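Local coordinates for protein cellulose 1,4-beta-cellobiosidase (Thermobifida fusca, PDB 4JJJ) that probably hydrolyses 1,4-beta-glucosidic bonds in cellulose to release cellobiose, as the glycoside hydrolase family 48 catalytic part of a longer cellulase, at residues I84-K89 / P169-T174; P92-Y97 / T140-G145; Y156-C161 / F195-P200; P188-D193 / N201-L206. The protein carries 1 engineered substitution. All coordinates share one frame; numbering follows the deposited sequence. Where two conformers were deposited one is given.

After helix 71-83 the chain enters a long loop that supplies the first segments of contacts 1 and 2. Contact 2 closes first, joining this loop to the one before strand 149-151, and it is nested inside the larger loop closed by contact 1 at strand 170-173. The two touch through Thr88 and Glu142. Loop 156-161 lies inside the loop closed by contact 1, but its partner 195-200 comes after that loop, so contacts 1 and 3 cross. Contact 4 begins at 188-193, where strand 189-190 pairs with strand 170-173 and strand 192-193 joins a second sheet, and closes at 201-206. It crosses contact 3 and is tied to it by the Cys161-Cys192 disulfide.

Contact 1 (I84-K89 / P169-T174); sequences IIPGTK and PAYINT. With BGC (beta-D-glucopyranose), chain D.
The phenol of Tyr171 reaches from strand 170-173 to the backbone of Ile84, Ile85 and Pro86, in the loop that follows helix 71-83. The strand belongs to an antiparallel sheet beside the glycan site of this (alpha/alpha)6 glycosidase. Tyr171 OH packs against the backbone, 3.4 Å from Ile84 C and equally near Pro86 CA. Next to the hydroxyl-bearing carbon, Tyr171 CE2 meets Pro86 CG at 3.9 Å, the two side chains crossing at a slant. With CG anti to the carbonyl carbon (chi1 -75°), the ring extends toward the loop. Ile84 O sits at the ring edge, in its plane, 3.7 Å from Tyr171 CE2. Tyr219 of strand 216-220 also packs edge-to-face with Tyr171. An alanine in place of Tyr171 is likely to open a gap beside Ile84 and Pro86 and leave Tyr219 without this aromatic partner. On the sugar side, Asn173 turns its amide to a glucose unit of the bound glycan and is held by Trp148 as well. Asn173 OD1 accepts from glucose O2 at 2.9 Å. Asn173 ND2 donates to glucose O3 at 2.9 Å, with an N-H...O angle of 160°.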
loop_
_atom_site.group_PDB
_atom_site.type_symbol
_atom_site.label_atom_id
_atom_site.label_comp_id
_atom_site.label_asym_id
_atom_site.label_seq_id
_atom_site.Cartn_x
_atom_site.Cartn_y
_atom_site.Cartn_z
ATOM N N ILE A 84 1.995 -1.354 15.358
ATOM C CA ILE A 84 2.442 -1.574 13.983
ATOM C C ILE A 84 3.743 -0.856 13.578
ATOM O O ILE A 84 4.275 -1.212 12.558
ATOM C CB ILE A 84 1.324 -1.312 12.970
ATOM C CG1 ILE A 84 1.510 -2.158 11.693
ATOM C CG2 ILE A 84 1.145 0.161 12.679
ATOM C CD1 ILE A 84 0.296 -2.143 10.759
ATOM N N ILE A 85 4.216 0.105 14.367
ATOM C CA ILE A 85 5.559 0.648 14.178
ATOM C C ILE A 85 6.414 -0.210 15.114
ATOM O O ILE A 85 6.263 -0.103 16.298
ATOM C CB ILE A 85 5.656 2.125 14.543
ATOM C CG1 ILE A 85 4.732 2.926 13.593
ATOM C CG2 ILE A 85 7.110 2.546 14.422
ATOM C CD1 ILE A 85 4.767 4.415 13.767
ATOM N N PRO A 86 7.282 -1.074 14.595
ATOM C CA PRO A 86 8.005 -1.970 15.460
ATOM C C PRO A 86 8.690 -1.253 16.596
ATOM O O PRO A 86 9.412 -0.249 16.356
ATOM C CB PRO A 86 9.000 -2.640 14.463
ATOM C CG PRO A 86 8.243 -2.633 13.118
ATOM C CD PRO A 86 7.609 -1.260 13.163
ATOM N N GLY A 87 8.510 -1.810 17.820
ATOM C CA GLY A 87 9.213 -1.205 18.936
ATOM C C GLY A 87 10.593 -1.780 19.099
ATOM O O GLY A 87 10.984 -2.608 18.352
ATOM N N THR A 88 11.297 -1.398 20.163
ATOM C CA THR A 88 12.661 -1.899 20.349
ATOM C C THR A 88 12.699 -3.447 20.423
ATOM O O THR A 88 13.522 -4.099 19.738
ATOM C CB THR A 88 13.271 -1.288 21.628
ATOM O OG1 THR A 88 13.242 0.156 21.523
ATOM C CG2 THR A 88 14.691 -1.862 21.859
ATOM N N LYS A 89 11.763 -4.022 21.165
ATOM C CA LYS A 89 11.637 -5.482 21.242
ATOM C C LYS A 89 11.531 -6.119 19.886
ATOM O O LYS A 89 12.108 -7.205 19.637
ATOM C CB LYS A 89 10.444 -5.893 22.124
ATOM C CG LYS A 89 9.047 -5.490 21.591
ATOM C CD LYS A 89 8.047 -5.675 22.735
ATOM C CE LYS A 89 6.638 -5.891 22.273
ATOM N NZ LYS A 89 5.930 -4.626 22.023
ATOM N N PRO A 169 -1.540 -7.951 18.191
ATOM C CA PRO A 169 -1.449 -8.417 16.853
ATOM C C PRO A 169 -0.062 -8.964 16.491
ATOM O O PRO A 169 0.957 -8.327 16.894
ATOM C CB PRO A 169 -1.742 -7.118 16.045
ATOM C CG PRO A 169 -2.604 -6.248 16.952
ATOM C CD PRO A 169 -1.966 -6.530 18.265
ATOM N N ALA A 170 0.036 -10.051 15.722
ATOM C CA ALA A 170 1.341 -10.574 15.325
ATOM C C ALA A 170 1.926 -9.847 14.107
ATOM O O ALA A 170 1.172 -9.621 13.140
ATOM C CB ALA A 170 1.268 -12.032 15.042
ATOM N N TYR A 171 3.220 -9.600 14.101
ATOM C CA TYR A 171 3.867 -9.064 12.868
ATOM C C TYR A 171 4.134 -10.196 11.965
ATOM O O TYR A 171 4.869 -11.120 12.315
ATOM C CB TYR A 171 5.195 -8.357 13.268
ATOM C CG TYR A 171 5.062 -7.024 13.911
ATOM C CD1 TYR A 171 4.989 -6.885 15.320
ATOM C CD2 TYR A 171 5.076 -5.839 13.176
ATOM C CE1 TYR A 171 4.901 -5.606 15.910
ATOM C CE2 TYR A 171 4.980 -4.589 13.755
ATOM C CZ TYR A 171 4.900 -4.458 15.142
ATOM O OH TYR A 171 4.836 -3.182 15.727
ATOM N N ILE A 172 3.569 -10.188 10.743
ATOM C CA ILE A 172 3.700 -11.254 9.824
ATOM C C ILE A 172 4.001 -10.701 8.424
ATOM O O ILE A 172 3.869 -9.490 8.177
ATOM C CB ILE A 172 2.382 -12.093 9.740
ATOM C CG1 ILE A 172 1.134 -11.272 9.503
ATOM C CG2 ILE A 172 2.239 -12.845 11.079
ATOM C CD1 ILE A 172 0.011 -12.136 8.941
ATOM N N ASN A 173 4.350 -11.564 7.499
ATOM C CA ASN A 173 4.551 -11.179 6.118
ATOM C C ASN A 173 4.175 -12.348 5.247
ATOM O O ASN A 173 3.964 -13.476 5.748
ATOM C CB ASN A 173 5.978 -10.661 5.891
ATOM C CG ASN A 173 6.169 -9.914 4.635
ATOM O OD1 ASN A 173 5.262 -9.422 3.985
ATOM N ND2 ASN A 173 7.450 -9.802 4.270
ATOM N N THR A 174 3.966 -12.072 3.986
ATOM C CA THR A 174 3.514 -13.060 3.000
ATOM C C THR A 174 4.416 -12.939 1.749
ATOM O O THR A 174 5.302 -13.763 1.561
ATOM C CB THR A 174 2.059 -12.877 2.675
ATOM O OG1 THR A 174 1.870 -11.510 2.205
ATOM C CG2 THR A 174 1.137 -13.157 3.884
HETATM C C2 BGC D . 6.830 -7.599 1.226
HETATM C C3 BGC D . 8.310 -7.576 1.099
HETATM C C4 BGC D . 8.798 -7.895 -0.325
HETATM C C5 BGC D . 7.989 -6.966 -1.266
HETATM C C6 BGC D . 8.459 -7.202 -2.695
HETATM C C1 BGC D . 6.220 -6.684 0.177
HETATM O O2 BGC D . 6.432 -7.237 2.524
HETATM O O3 BGC D . 8.791 -8.456 2.049
HETATM O O4 BGC D . 10.191 -7.515 -0.498
HETATM O O5 BGC D . 6.578 -7.103 -1.127
HETATM O O6 BGC D . 7.869 -8.443 -3.134
#

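Contact 2 (P92-Y97 / T140-G145); sequences PTNSAY and TNEIYG
Asn94 and Asn141 meet through their CB atoms, 3.8 Å apart, where two loops of the family 48 catalytic domain come together. Asn94 opens a short 3-10 turn, 94-96. Asn141 lies inside an ST turn, in which Thr140 OG1 accepts from the backbone N of Glu142. Both CB atoms point across the contact. In Asn94, CG anti to the carbonyl carbon (chi1 -72°) brings the amide up to the Asn141 carbonyl oxygen. Beyond CB the amides part. That of Asn94 passes by the backbone of Asn141 and Glu142: Asn94 CG lies 3.4 Å from Asn141 O, and Asn94 ND2 3.7 Å from Glu142 CA. The amide of Asn141 turns to the 3-10 turn instead. The contact is van der Waals packing, with no hydrogen bond across it. The polar end of Asn94 is held from outside, OD1 by Arg316 and ND2 by Gln91, which should fix the turn of the amide. Glu142 starts away from Asn94, and its extended chain carries the carboxylate to a hydrogen bond with Thr88. Glu142 CG still lies 4.1 Å from Asn94 ND2. On the more exposed side, Asn141 ND2 rests 3.9 Å from Ser95 CA.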
loop_
_atom_site.group_PDB
_atom_site.type_symbol
_atom_site.label_atom_id
_atom_site.label_comp_id
_atom_site.label_asym_id
_atom_site.label_seq_id
_atom_site.Cartn_x
_atom_site.Cartn_y
_atom_site.Cartn_z
ATOM N N PRO A 92 15.318 -5.121 17.451
ATOM C CA PRO A 92 16.280 -4.819 18.561
ATOM C C PRO A 92 17.742 -4.597 18.225
ATOM O O PRO A 92 18.477 -4.032 19.090
ATOM C CB PRO A 92 16.146 -6.109 19.408
ATOM C CG PRO A 92 15.791 -7.194 18.444
ATOM C CD PRO A 92 14.761 -6.466 17.537
ATOM N N THR A 93 18.164 -4.925 16.991
ATOM C CA THR A 93 19.612 -4.938 16.690
ATOM C C THR A 93 20.004 -3.985 15.540
ATOM O O THR A 93 20.934 -4.262 14.820
ATOM C CB THR A 93 20.062 -6.362 16.431
ATOM O OG1 THR A 93 19.265 -6.970 15.414
ATOM C CG2 THR A 93 20.010 -7.191 17.652
ATOM N N ASN A 94 19.367 -2.834 15.426
ATOM C CA ASN A 94 19.785 -1.870 14.420
ATOM C C ASN A 94 21.213 -1.322 14.687
ATOM O O ASN A 94 21.845 -0.800 13.791
ATOM C CB ASN A 94 18.826 -0.684 14.313
ATOM C CG ASN A 94 17.505 -1.057 13.667
ATOM O OD1 ASN A 94 17.426 -1.220 12.435
ATOM N ND2 ASN A 94 16.486 -1.109 14.465
ATOM N N SER A 95 21.734 -1.456 15.889
ATOM C CA SER A 95 23.135 -0.947 16.137
ATOM C C SER A 95 24.170 -1.631 15.306
ATOM O O SER A 95 25.285 -1.080 15.112
ATOM C CB SER A 95 23.536 -1.068 17.622
ATOM O OG SER A 95 23.657 -2.435 17.972
ATOM N N ALA A 96 23.876 -2.829 14.873
ATOM C CA ALA A 96 24.764 -3.587 14.002
ATOM C C ALA A 96 24.760 -3.137 12.555
ATOM O O ALA A 96 25.572 -3.626 11.781
ATOM C CB ALA A 96 24.454 -5.059 14.059
ATOM N N TYR A 97 23.804 -2.269 12.200
ATOM C CA TYR A 97 23.674 -1.877 10.819
ATOM C C TYR A 97 24.897 -1.061 10.437
ATOM O O TYR A 97 25.391 -0.221 11.253
ATOM C CB TYR A 97 22.398 -1.044 10.652
ATOM C CG TYR A 97 22.183 -0.581 9.270
ATOM C CD1 TYR A 97 22.083 -1.480 8.246
ATOM C CD2 TYR A 97 22.206 0.750 8.983
ATOM C CE1 TYR A 97 21.922 -1.072 6.917
ATOM C CE2 TYR A 97 22.037 1.225 7.708
ATOM C CZ TYR A 97 21.865 0.319 6.653
ATOM O OH TYR A 97 21.668 0.718 5.314
ATOM N N THR A 140 18.182 7.684 17.843
ATOM C CA THR A 140 17.967 6.249 17.867
ATOM C C THR A 140 18.353 5.659 16.494
ATOM O O THR A 140 18.355 6.382 15.492
ATOM C CB THR A 140 16.494 5.913 18.179
ATOM O OG1 THR A 140 16.259 4.544 18.096
ATOM C CG2 THR A 140 15.597 6.510 17.149
ATOM N N ASN A 141 18.749 4.405 16.455
ATOM C CA ASN A 141 19.020 3.707 15.229
ATOM C C ASN A 141 17.764 2.988 14.695
ATOM O O ASN A 141 17.835 2.359 13.640
ATOM C CB ASN A 141 20.114 2.661 15.443
ATOM C CG ASN A 141 21.443 3.278 15.721
ATOM O OD1 ASN A 141 21.852 4.277 15.119
ATOM N ND2 ASN A 141 22.098 2.711 16.791
ATOM N N GLU A 142 16.644 3.030 15.381
ATOM C CA GLU A 142 15.466 2.355 15.020
ATOM C C GLU A 142 14.784 3.105 13.824
ATOM O O GLU A 142 14.951 4.308 13.672
ATOM C CB GLU A 142 14.489 2.323 16.212
ATOM C CG GLU A 142 15.029 1.389 17.311
ATOM C CD GLU A 142 14.190 1.309 18.554
ATOM O OE1 GLU A 142 13.029 1.761 18.545
ATOM O OE2 GLU A 142 14.679 0.849 19.641
ATOM N N ILE A 143 13.919 2.395 13.094
ATOM C CA ILE A 143 13.134 2.958 11.934
ATOM C C ILE A 143 11.803 3.332 12.514
ATOM O O ILE A 143 11.176 2.517 13.172
ATOM C CB ILE A 143 12.952 1.920 10.853
ATOM C CG1 ILE A 143 14.253 1.550 10.298
ATOM C CG2 ILE A 143 11.958 2.335 9.742
ATOM C CD1 ILE A 143 14.990 2.565 9.510
ATOM N N TYR A 144 11.313 4.544 12.236
ATOM C CA TYR A 144 9.993 4.961 12.569
ATOM C C TYR A 144 9.113 4.957 11.274
ATOM O O TYR A 144 9.016 5.945 10.603
ATOM C CB TYR A 144 10.002 6.347 13.187
ATOM C CG TYR A 144 8.678 6.797 13.746
ATOM C CD1 TYR A 144 7.820 7.605 13.063
ATOM C CD2 TYR A 144 8.305 6.410 15.015
ATOM C CE1 TYR A 144 6.663 8.030 13.629
ATOM C CE2 TYR A 144 7.150 6.797 15.609
ATOM C CZ TYR A 144 6.307 7.634 14.904
ATOM O OH TYR A 144 5.138 8.107 15.538
ATOM N N GLY A 145 8.572 3.791 11.022
ATOM C CA GLY A 145 7.749 3.495 9.832
ATOM C C GLY A 145 6.875 2.351 10.151
ATOM O O GLY A 145 7.258 1.522 10.960
#

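Contact 3 (Y156-C161 / F195-P200); sequences YGFGFC and FTHGGP. With FE (Fe (III) ion), chain L; CA (calcium ion), chain H.
His197 and Phe158 form an offset edge-to-face pair near the protein surface. The edge of Phe158 is directed at the face of His197, with centroids 5.9 Å apart and planes at 74°. The closest atoms are Phe158 CD1 and His197 ND1, at 3.9 Å, and ND1 lies near the plane of the phenylalanine ring. Gly157 O approaches the same imidazole obliquely, 3.8 Å from His197 CE1. Thr196 CG2 sits over the centre of one imidazole face, 3.6 Å above its plane. The far nitrogen of the ring binds iron: His197 NE2 is 2.2 Å from the iron(III) ion. A water and four further atoms complete that site. His197 carries CG anti to the carbonyl carbon (chi1 -54°), which directs the imidazole at Phe158 and the iron.

The two segments are loops of the family 48 catalytic domain, one following strand 149-151 and the other strand 192-193. They also approach each other at a calcium site. Cys161 O binds calcium at 2.5 Å, and Asp194 adds a second protein ligand. Four waters fill the rest of the shell. Two of them link the metal to the loops, one donating to Phe160 O and another to Thr196 OG1. The threonine hydroxyl is not itself a ligand, and it is hydrogen-bonded to Asp194, a second-shell link to that ligand.

Further out, Cys161 is joined by a disulfide to Cys192, which ties this loop to strand 192-193. Gly157 has positive phi (86°), where a side chain would jam against Tyr156 O. Phe158 is backed by Pro573, and its backbone is hydrogen-bonded to Gly164.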
loop_
_atom_site.group_PDB
_atom_site.type_symbol
_atom_site.label_atom_id
_atom_site.label_comp_id
_atom_site.label_asym_id
_atom_site.label_seq_id
_atom_site.Cartn_x
_atom_site.Cartn_y
_atom_site.Cartn_z
ATOM N N TYR A 156 -3.333 -17.123 12.465
ATOM C CA TYR A 156 -2.253 -18.000 12.028
ATOM C C TYR A 156 -1.446 -18.631 13.183
ATOM O O TYR A 156 -0.670 -19.561 12.940
ATOM C CB TYR A 156 -1.245 -17.284 11.033
ATOM C CG TYR A 156 -1.766 -17.122 9.642
ATOM C CD1 TYR A 156 -2.535 -16.001 9.265
ATOM C CD2 TYR A 156 -1.550 -18.108 8.668
ATOM C CE1 TYR A 156 -3.035 -15.818 8.005
ATOM C CE2 TYR A 156 -1.989 -17.939 7.390
ATOM C CZ TYR A 156 -2.745 -16.805 7.035
ATOM O OH TYR A 156 -3.209 -16.644 5.778
ATOM N N GLY A 157 -1.556 -18.083 14.373
ATOM C CA GLY A 157 -0.894 -18.669 15.556
ATOM C C GLY A 157 0.521 -18.292 15.836
ATOM O O GLY A 157 1.252 -18.983 16.624
ATOM N N PHE A 158 1.083 -17.267 15.155
ATOM C CA PHE A 158 2.454 -16.921 15.354
ATOM C C PHE A 158 2.763 -16.233 16.636
ATOM O O PHE A 158 3.801 -16.511 17.236
ATOM C CB PHE A 158 2.994 -16.100 14.165
ATOM C CG PHE A 158 2.983 -16.854 12.859
ATOM C CD1 PHE A 158 3.847 -17.951 12.707
ATOM C CD2 PHE A 158 2.195 -16.463 11.786
ATOM C CE1 PHE A 158 3.912 -18.639 11.543
ATOM C CE2 PHE A 158 2.264 -17.148 10.595
ATOM C CZ PHE A 158 3.102 -18.270 10.482
ATOM N N GLY A 159 1.914 -15.333 17.112
ATOM C CA GLY A 159 2.268 -14.551 18.304
ATOM C C GLY A 159 3.462 -13.673 18.188
ATOM O O GLY A 159 3.730 -13.141 17.098
ATOM N N PHE A 160 4.202 -13.507 19.279
ATOM C CA PHE A 160 5.299 -12.597 19.330
ATOM C C PHE A 160 6.554 -13.431 19.234
ATOM O O PHE A 160 6.788 -14.307 20.080
ATOM C CB PHE A 160 5.341 -11.791 20.622
ATOM C CG PHE A 160 6.647 -11.087 20.800
ATOM C CD1 PHE A 160 6.967 -9.942 20.025
ATOM C CD2 PHE A 160 7.629 -11.582 21.676
ATOM C CE1 PHE A 160 8.172 -9.318 20.149
ATOM C CE2 PHE A 160 8.849 -10.927 21.775
ATOM C CZ PHE A 160 9.125 -9.810 21.019
ATOM N N CYS A 161 7.380 -13.184 18.238
ATOM C CA CYS A 161 8.576 -14.034 17.945
ATOM C C CYS A 161 8.364 -15.549 18.093
ATOM O O CYS A 161 9.253 -16.318 18.522
ATOM C CB CYS A 161 9.788 -13.534 18.726
ATOM S SG CYS A 161 10.394 -11.874 18.271
ATOM N N PHE A 195 12.585 -19.645 14.726
ATOM C CA PHE A 195 12.525 -20.987 14.330
ATOM C C PHE A 195 11.529 -21.837 15.119
ATOM O O PHE A 195 11.564 -23.060 14.960
ATOM C CB PHE A 195 13.892 -21.722 14.286
ATOM C CG PHE A 195 14.983 -21.038 13.551
ATOM C CD1 PHE A 195 14.773 -19.997 12.648
ATOM C CD2 PHE A 195 16.295 -21.455 13.737
ATOM C CE1 PHE A 195 15.817 -19.377 11.989
ATOM C CE2 PHE A 195 17.325 -20.820 13.059
ATOM C CZ PHE A 195 17.087 -19.842 12.126
ATOM N N THR A 196 10.614 -21.232 15.876
ATOM C CA THR A 196 9.620 -21.960 16.601
ATOM C C THR A 196 8.734 -22.759 15.699
ATOM O O THR A 196 8.360 -23.908 15.963
ATOM C CB THR A 196 8.793 -21.027 17.510
ATOM O OG1 THR A 196 9.601 -20.473 18.507
ATOM C CG2 THR A 196 7.631 -21.872 18.198
ATOM N N HIS A 197 8.388 -22.130 14.578
ATOM C CA HIS A 197 7.522 -22.727 13.580
ATOM C C HIS A 197 8.165 -22.873 12.204
ATOM O O HIS A 197 9.218 -22.356 11.942
ATOM C CB HIS A 197 6.241 -21.870 13.458
ATOM C CG HIS A 197 5.531 -21.630 14.763
ATOM N ND1 HIS A 197 5.448 -20.387 15.366
ATOM C CD2 HIS A 197 4.766 -22.462 15.512
ATOM C CE1 HIS A 197 4.697 -20.475 16.450
ATOM N NE2 HIS A 197 4.257 -21.716 16.557
ATOM N N GLY A 198 7.489 -23.545 11.264
ATOM C CA GLY A 198 8.043 -23.729 9.981
ATOM C C GLY A 198 8.922 -24.998 9.957
ATOM O O GLY A 198 8.454 -26.108 10.400
ATOM N N GLY A 199 10.109 -24.867 9.355
ATOM C CA GLY A 199 11.080 -25.991 9.304
ATOM C C GLY A 199 12.174 -25.733 10.294
ATOM O O GLY A 199 12.109 -24.907 11.180
ATOM N N PRO A 200 13.308 -26.403 10.151
ATOM C CA PRO A 200 14.350 -26.272 11.094
ATOM C C PRO A 200 15.017 -24.921 11.166
ATOM O O PRO A 200 15.567 -24.543 12.200
ATOM C CB PRO A 200 15.365 -27.334 10.669
ATOM C CG PRO A 200 14.987 -27.718 9.377
ATOM C CD PRO A 200 13.590 -27.343 9.067
HETATM FE FE FE L . 3.197 -22.455 18.319
HETATM CA CA CA H . 9.974 -17.119 20.788
HETATM O O HOH W 1 8.992 -15.097 21.694
HETATM O O HOH W 2 8.601 -18.701 20.687
HETATM O O HOH W 3 12.018 -15.839 20.889
HETATM O O HOH W 4 10.406 -17.644 22.918
HETATM O O HOH W 5 2.212 -22.984 20.022
#

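Contact 4 (P188-D193 / N201-L206); sequences PHPSCD and NGYLDL
Segment 188-193 runs through two short strands, 189-190 and 192-193, and faces a type II' beta turn from Asn201 to Leu204. These strands edge two different antiparallel sheets, and the turn packs against both. Leu204 N closes the turn on Asn201 O at 3.1 Å. Gly202 has positive phi (63°), and a side chain there would clash with Asp193 OD1. Tyr203 N donates to Asp193 OD2 at 2.8 Å. The bond is almost straight at 176° and uses the syn lone pair of OD2. Asp193 reaches the turn because its CG is anti to the backbone N (chi1 -162°). Its other oxygen, OD1, accepts from Phe195 N, so one carboxylate holds both the turn and the start of the intervening loop. The Tyr203 ring lies against 188-190. His189 CB makes a CH-pi contact over one ring face, 3.8 Å from the centroid. Pro190 crosses the ring at about a right angle, with CD 3.5 Å from Tyr203 CD1. An alanine in place of Tyr203 would probably keep the backbone bond to Asp193 but open a gap beside His189 and Pro190. The buried Pro188 O has no hydrogen-bonding partner in the model; it lies 3.5 Å from Tyr203 CE2.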
loop_
_atom_site.group_PDB
_atom_site.type_symbol
_atom_site.label_atom_id
_atom_site.label_comp_id
_atom_site.label_asym_id
_atom_site.label_seq_id
_atom_site.Cartn_x
_atom_site.Cartn_y
_atom_site.Cartn_z
ATOM N N PRO A 188 2.539 -17.592 4.406
ATOM C CA PRO A 188 2.588 -16.668 5.508
ATOM C C PRO A 188 3.583 -17.102 6.585
ATOM O O PRO A 188 3.635 -18.276 6.930
ATOM C CB PRO A 188 1.133 -16.564 6.023
ATOM C CG PRO A 188 0.330 -17.033 4.816
ATOM C CD PRO A 188 1.199 -18.185 4.234
ATOM N N HIS A 189 4.251 -16.120 7.107
ATOM C CA HIS A 189 5.350 -16.342 8.041
ATOM C C HIS A 189 5.538 -15.202 9.026
ATOM O O HIS A 189 5.075 -14.054 8.838
ATOM C CB HIS A 189 6.624 -16.615 7.246
ATOM C CG HIS A 189 7.023 -15.504 6.335
ATOM N ND1 HIS A 189 6.526 -15.334 5.059
ATOM C CD2 HIS A 189 7.804 -14.450 6.569
ATOM C CE1 HIS A 189 7.037 -14.238 4.526
ATOM N NE2 HIS A 189 7.838 -13.693 5.404
ATOM N N PRO A 190 6.219 -15.499 10.149
ATOM C CA PRO A 190 6.407 -14.455 11.170
ATOM C C PRO A 190 7.538 -13.479 10.725
ATOM O O PRO A 190 8.616 -13.894 10.186
ATOM C CB PRO A 190 6.936 -15.228 12.375
ATOM C CG PRO A 190 7.582 -16.430 11.789
ATOM C CD PRO A 190 6.794 -16.809 10.579
ATOM N N SER A 191 7.319 -12.192 10.958
ATOM C CA SER A 191 8.379 -11.215 10.748
ATOM C C SER A 191 9.630 -11.452 11.660
ATOM O O SER A 191 10.764 -11.158 11.303
ATOM C CB SER A 191 7.850 -9.812 11.012
ATOM O OG SER A 191 6.790 -9.595 10.085
ATOM N N CYS A 192 9.368 -11.916 12.871
ATOM C CA CYS A 192 10.412 -12.274 13.822
ATOM C C CYS A 192 10.454 -13.763 13.888
ATOM O O CYS A 192 9.515 -14.345 14.460
ATOM C CB CYS A 192 10.077 -11.671 15.146
ATOM S SG CYS A 192 11.414 -11.918 16.392
ATOM N N ASP A 193 11.455 -14.382 13.276
ATOM C CA ASP A 193 11.531 -15.848 13.093
ATOM C C ASP A 193 12.670 -16.385 14.015
ATOM O O ASP A 193 13.819 -16.170 13.747
ATOM C CB ASP A 193 11.842 -16.179 11.615
ATOM C CG ASP A 193 11.509 -17.652 11.269
ATOM O OD1 ASP A 193 11.568 -18.469 12.265
ATOM O OD2 ASP A 193 11.208 -17.896 10.123
ATOM N N ASN A 201 14.989 -24.190 10.051
ATOM C CA ASN A 201 15.430 -22.831 10.002
ATOM C C ASN A 201 14.212 -21.873 9.878
ATOM O O ASN A 201 14.272 -20.865 9.191
ATOM C CB ASN A 201 16.281 -22.652 8.798
ATOM C CG ASN A 201 17.535 -23.586 8.836
ATOM O OD1 ASN A 201 18.256 -23.554 9.876
ATOM N ND2 ASN A 201 17.796 -24.335 7.804
ATOM N N GLY A 202 13.158 -22.248 10.551
ATOM C CA GLY A 202 11.891 -21.442 10.512
ATOM C C GLY A 202 11.403 -21.473 9.078
ATOM O O GLY A 202 11.266 -22.498 8.341
ATOM N N TYR A 203 11.103 -20.260 8.564
ATOM C CA TYR A 203 10.675 -20.146 7.205
ATOM C C TYR A 203 11.776 -19.571 6.291
ATOM O O TYR A 203 11.570 -19.411 5.116
ATOM C CB TYR A 203 9.465 -19.183 7.131
ATOM C CG TYR A 203 8.194 -19.762 7.794
ATOM C CD1 TYR A 203 8.082 -19.793 9.173
ATOM C CD2 TYR A 203 7.122 -20.217 7.000
ATOM C CE1 TYR A 203 6.955 -20.302 9.751
ATOM C CE2 TYR A 203 5.988 -20.746 7.571
ATOM C CZ TYR A 203 5.913 -20.762 8.962
ATOM O OH TYR A 203 4.735 -21.236 9.598
ATOM N N LEU A 204 12.978 -19.303 6.872
ATOM C CA LEU A 204 13.927 -18.429 6.193
ATOM C C LEU A 204 14.389 -19.067 4.876
ATOM O O LEU A 204 14.599 -18.342 3.842
ATOM C CB LEU A 204 15.136 -18.178 7.057
ATOM C CG LEU A 204 14.899 -17.535 8.357
ATOM C CD1 LEU A 204 16.180 -17.392 9.141
ATOM C CD2 LEU A 204 14.209 -16.152 8.155
ATOM N N ASP A 205 14.597 -20.389 4.877
ATOM C CA ASP A 205 15.118 -21.035 3.750
ATOM C C ASP A 205 14.148 -21.442 2.707
ATOM O O ASP A 205 14.529 -22.163 1.753
ATOM C CB ASP A 205 16.048 -22.241 4.158
ATOM C CG ASP A 205 15.351 -23.280 5.069
ATOM O OD1 ASP A 205 14.169 -23.112 5.375
ATOM O OD2 ASP A 205 15.981 -24.361 5.344
ATOM N N LEU A 206 12.882 -20.938 2.769
ATOM C CA LEU A 206 11.997 -21.005 1.623
ATOM C C LEU A 206 12.401 -19.869 0.639
ATOM O O LEU A 206 12.063 -19.889 -0.498
ATOM C CB LEU A 206 10.566 -20.704 2.133
ATOM C CG LEU A 206 9.909 -21.799 2.971
ATOM C CD1 LEU A 206 8.665 -21.291 3.704
ATOM C CD2 LEU A 206 9.507 -22.928 2.109
#